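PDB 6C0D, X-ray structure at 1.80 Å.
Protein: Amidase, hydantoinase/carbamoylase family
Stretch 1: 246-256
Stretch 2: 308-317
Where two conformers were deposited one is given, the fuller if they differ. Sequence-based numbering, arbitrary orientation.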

# COMPACT_ATOMS: atom_id res chain seq x y z
N ALA A 246 12.03 -2.71 -2.83
CA ALA A 246 13.08 -2.04 -3.58
C ALA A 246 13.12 -2.53 -5.02
O ALA A 246 13.33 -1.74 -5.95
CB ALA A 246 14.44 -2.25 -2.92
N ALA A 247 12.93 -3.84 -5.22
CA ALA A 247 12.81 -4.37 -6.58
C ALA A 247 11.65 -3.72 -7.32
O ALA A 247 11.78 -3.28 -8.46
CB ALA A 247 12.64 -5.89 -6.53
N LEU A 248 10.49 -3.63 -6.66
CA LEU A 248 9.31 -3.06 -7.30
C LEU A 248 9.59 -1.64 -7.78
O LEU A 248 9.23 -1.27 -8.91
CB LEU A 248 8.14 -3.07 -6.32
CG LEU A 248 6.78 -2.53 -6.80
CD1 LEU A 248 5.66 -3.15 -5.98
CD2 LEU A 248 6.70 -0.99 -6.67
N VAL A 249 10.20 -0.82 -6.92
CA VAL A 249 10.45 0.59 -7.25
C VAL A 249 11.43 0.70 -8.41
O VAL A 249 11.28 1.52 -9.32
CB VAL A 249 10.95 1.32 -5.99
CG1 VAL A 249 11.70 2.59 -6.33
CG2 VAL A 249 9.79 1.60 -5.04
N ALA A 250 12.48 -0.14 -8.38
CA ALA A 250 13.44 -0.14 -9.49
C ALA A 250 12.75 -0.56 -10.79
O ALA A 250 13.04 -0.02 -11.86
CB ALA A 250 14.59 -1.10 -9.18
N PHE A 251 11.85 -1.52 -10.70
CA PHE A 251 11.19 -2.02 -11.90
C PHE A 251 10.32 -0.93 -12.53
O PHE A 251 10.24 -0.85 -13.76
CB PHE A 251 10.36 -3.25 -11.56
CG PHE A 251 9.97 -4.08 -12.78
CD1 PHE A 251 10.72 -5.19 -13.14
CD2 PHE A 251 8.91 -3.70 -13.58
CE1 PHE A 251 10.37 -5.95 -14.28
CE2 PHE A 251 8.57 -4.45 -14.73
CZ PHE A 251 9.30 -5.57 -15.06
N ILE A 252 9.70 -0.08 -11.72
CA ILE A 252 8.86 0.97 -12.30
C ILE A 252 9.70 1.87 -13.20
O ILE A 252 9.24 2.29 -14.27
CB ILE A 252 8.14 1.77 -11.20
CG1 ILE A 252 7.05 0.89 -10.56
CG2 ILE A 252 7.49 3.06 -11.78
CD1 ILE A 252 6.36 1.55 -9.31
N ALA A 253 10.94 2.15 -12.81
CA ALA A 253 11.78 2.98 -13.68
C ALA A 253 12.05 2.28 -15.00
O ALA A 253 12.14 2.95 -16.04
CB ALA A 253 13.11 3.34 -12.99
N HIS A 254 12.20 0.95 -15.00
CA HIS A 254 12.34 0.24 -16.27
C HIS A 254 11.09 0.36 -17.12
O HIS A 254 11.18 0.48 -18.35
CB HIS A 254 12.66 -1.23 -16.03
CG HIS A 254 13.98 -1.46 -15.37
ND1 HIS A 254 14.26 -2.60 -14.65
CD2 HIS A 254 15.08 -0.69 -15.29
CE1 HIS A 254 15.49 -2.52 -14.16
NE2 HIS A 254 16.01 -1.37 -14.54
N ILE A 255 9.91 0.27 -16.50
CA ILE A 255 8.66 0.43 -17.26
C ILE A 255 8.62 1.80 -17.91
O ILE A 255 8.31 1.94 -19.11
CB ILE A 255 7.44 0.21 -16.34
CG1 ILE A 255 7.32 -1.25 -15.90
CG2 ILE A 255 6.12 0.67 -17.05
CD1 ILE A 255 6.27 -1.46 -14.80
N ASP A 256 8.90 2.84 -17.12
CA ASP A 256 8.83 4.21 -17.65
C ASP A 256 9.78 4.39 -18.82
O ASP A 256 9.45 5.07 -19.80
CB ASP A 256 9.17 5.21 -16.54
CG ASP A 256 8.11 5.28 -15.44
OD1 ASP A 256 6.97 4.85 -15.69
OD2 ASP A 256 8.42 5.79 -14.33
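Stretch 2 (308-317) ALVALVDEWN

Stretch 2 is already helical at A308, and from A308 to W316 its phi/psi values stay close to -60°/-45°, with a ladder of i to i-4 backbone hydrogen bonds that runs from L312 N to A308 O (2.8 Å) up to W316 N to L312 O (2.8 Å) and N317 N to V313 O (2.9 Å). It packs on the helix of stretch 1 in a broadly antiparallel sense: the N-to-C directions make an angle of 140°, and the axes approach to 10.5 Å. The CA register confirms the direction, since L309 lies nearest I255 (7.0 Å between CA atoms), L312 nearest H254 (7.4 Å, CA to CA) and W316 nearest F251 (8.1 Å, CA to CA). No hydrogen bond crosses between the helices; the 436 Å² buried, both sides summed, comes with mainly apolar van der Waals packing.

A308 makes no contact. At L309 the CA-to-CB bond points sideways, but the t, p rotamer brings the end of the side chain nearer: L309 CD1 lies 4.1 Å from I255 CG1 and also 4.1 Å from F251 CE2, near the plane of the phenyl ring at its edge. The CA-to-CB bond of V310 points away, and A311 is out of reach.

One turn after L309, the CA-to-CB bond of L312 points toward stretch 1. L312 CB is 3.7 Å from F251 CZ, while L312 CD1 reaches the backbone, 3.6 Å from H254 O and 3.8 Å from I255 CA. L312 CD2 stands 4.0 Å from H254 CB, and L312 CD1 is almost as close to the same atom (4.1 Å). V313, its CA-to-CB bond directed sideways, adds a smaller contact through V313 CG2, 3.7 Å from F251 CZ. Together L309, L312, V313 and W316 form the hole that receives F251 as a knob.

The CA-to-CB bond of D314 points away; that of E315 points toward stretch 1, yet its side chain stays at least 6.6 Å away. W316 then supplies the largest covered area of any residue here, 115 Å². Its t rotamer lays the indole among A247, A250, F251 and H254, the reciprocal knob-into-hole arrangement. W316 CZ2 is 3.5 Å from A247 CB and W316 CH2 is 4.0 Å from A250 CB. F251 directs its edge toward the face of W316 in an offset edge-to-face pair, with the centroids of the F251 ring and the W316 six-membered ring 5.7 Å apart and their planes at 62°. H254 meets the indole rim to rim, H254 CE1 lying 3.7 Å from W316 CZ3. N317 does not touch stretch 1.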

# COMPACT_ATOMS: atom_id res chain seq x y z
N ALA A 308 6.95 -5.43 -24.57
CA ALA A 308 8.07 -4.83 -23.85
C ALA A 308 8.00 -5.14 -22.36
O ALA A 308 9.03 -5.40 -21.72
CB ALA A 308 8.08 -3.31 -24.07
N LEU A 309 6.80 -5.13 -21.80
CA LEU A 309 6.64 -5.45 -20.39
C LEU A 309 7.00 -6.91 -20.12
O LEU A 309 7.72 -7.21 -19.16
CB LEU A 309 5.21 -5.15 -19.94
CG LEU A 309 4.82 -5.45 -18.49
CD1 LEU A 309 5.60 -4.57 -17.49
CD2 LEU A 309 3.33 -5.21 -18.34
N VAL A 310 6.52 -7.82 -20.97
CA VAL A 310 6.91 -9.22 -20.84
C VAL A 310 8.42 -9.36 -20.92
O VAL A 310 9.04 -10.10 -20.15
CB VAL A 310 6.21 -10.07 -21.92
CG1 VAL A 310 6.77 -11.50 -21.92
CG2 VAL A 310 4.71 -10.09 -21.67
N ALA A 311 9.05 -8.64 -21.85
CA ALA A 311 10.50 -8.74 -22.00
C ALA A 311 11.22 -8.17 -20.79
O ALA A 311 12.26 -8.71 -20.37
CB ALA A 311 10.94 -8.04 -23.29
N LEU A 312 10.70 -7.09 -20.20
CA LEU A 312 11.30 -6.54 -18.99
C LEU A 312 11.28 -7.54 -17.84
O LEU A 312 12.24 -7.63 -17.06
CB LEU A 312 10.57 -5.27 -18.56
CG LEU A 312 10.84 -3.97 -19.31
CD1 LEU A 312 9.95 -2.85 -18.71
CD2 LEU A 312 12.33 -3.61 -19.23
N VAL A 313 10.17 -8.26 -17.69
CA VAL A 313 10.09 -9.26 -16.63
C VAL A 313 11.12 -10.37 -16.87
O VAL A 313 11.83 -10.78 -15.95
CB VAL A 313 8.65 -9.82 -16.55
CG1 VAL A 313 8.59 -11.03 -15.59
CG2 VAL A 313 7.67 -8.71 -16.09
N ASP A 314 11.24 -10.84 -18.11
CA ASP A 314 12.23 -11.87 -18.43
C ASP A 314 13.64 -11.37 -18.19
O ASP A 314 14.50 -12.10 -17.67
CB ASP A 314 12.07 -12.35 -19.87
CG ASP A 314 10.80 -13.15 -20.10
OD1 ASP A 314 10.19 -13.60 -19.11
OD2 ASP A 314 10.41 -13.32 -21.28
N GLU A 315 13.93 -10.12 -18.58
CA GLU A 315 15.25 -9.55 -18.32
C GLU A 315 15.52 -9.43 -16.83
O GLU A 315 16.60 -9.80 -16.34
CB GLU A 315 15.39 -8.18 -18.97
CG GLU A 315 15.38 -8.21 -20.49
CD GLU A 315 15.10 -6.83 -21.06
OE1 GLU A 315 15.24 -5.83 -20.32
OE2 GLU A 315 14.73 -6.74 -22.26
N TRP A 316 14.54 -8.91 -16.08
CA TRP A 316 14.68 -8.81 -14.63
C TRP A 316 15.01 -10.18 -14.03
O TRP A 316 15.96 -10.32 -13.24
CB TRP A 316 13.39 -8.24 -14.01
CG TRP A 316 13.53 -8.09 -12.53
CD1 TRP A 316 13.34 -9.05 -11.57
CD2 TRP A 316 13.96 -6.91 -11.84
NE1 TRP A 316 13.61 -8.53 -10.31
CE2 TRP A 316 14.00 -7.22 -10.46
CE3 TRP A 316 14.29 -5.62 -12.26
CZ2 TRP A 316 14.37 -6.29 -9.50
CZ3 TRP A 316 14.68 -4.69 -11.29
CH2 TRP A 316 14.71 -5.03 -9.93
N ASN A 317 14.27 -11.21 -14.43
CA ASN A 317 14.45 -12.54 -13.85
C ASN A 317 15.74 -13.21 -14.28
O ASN A 317 16.10 -14.25 -13.70
CB ASN A 317 13.25 -13.41 -14.23
CG ASN A 317 12.03 -13.05 -13.39
OD1 ASN A 317 12.19 -12.55 -12.28
ND2 ASN A 317 10.84 -13.27 -13.91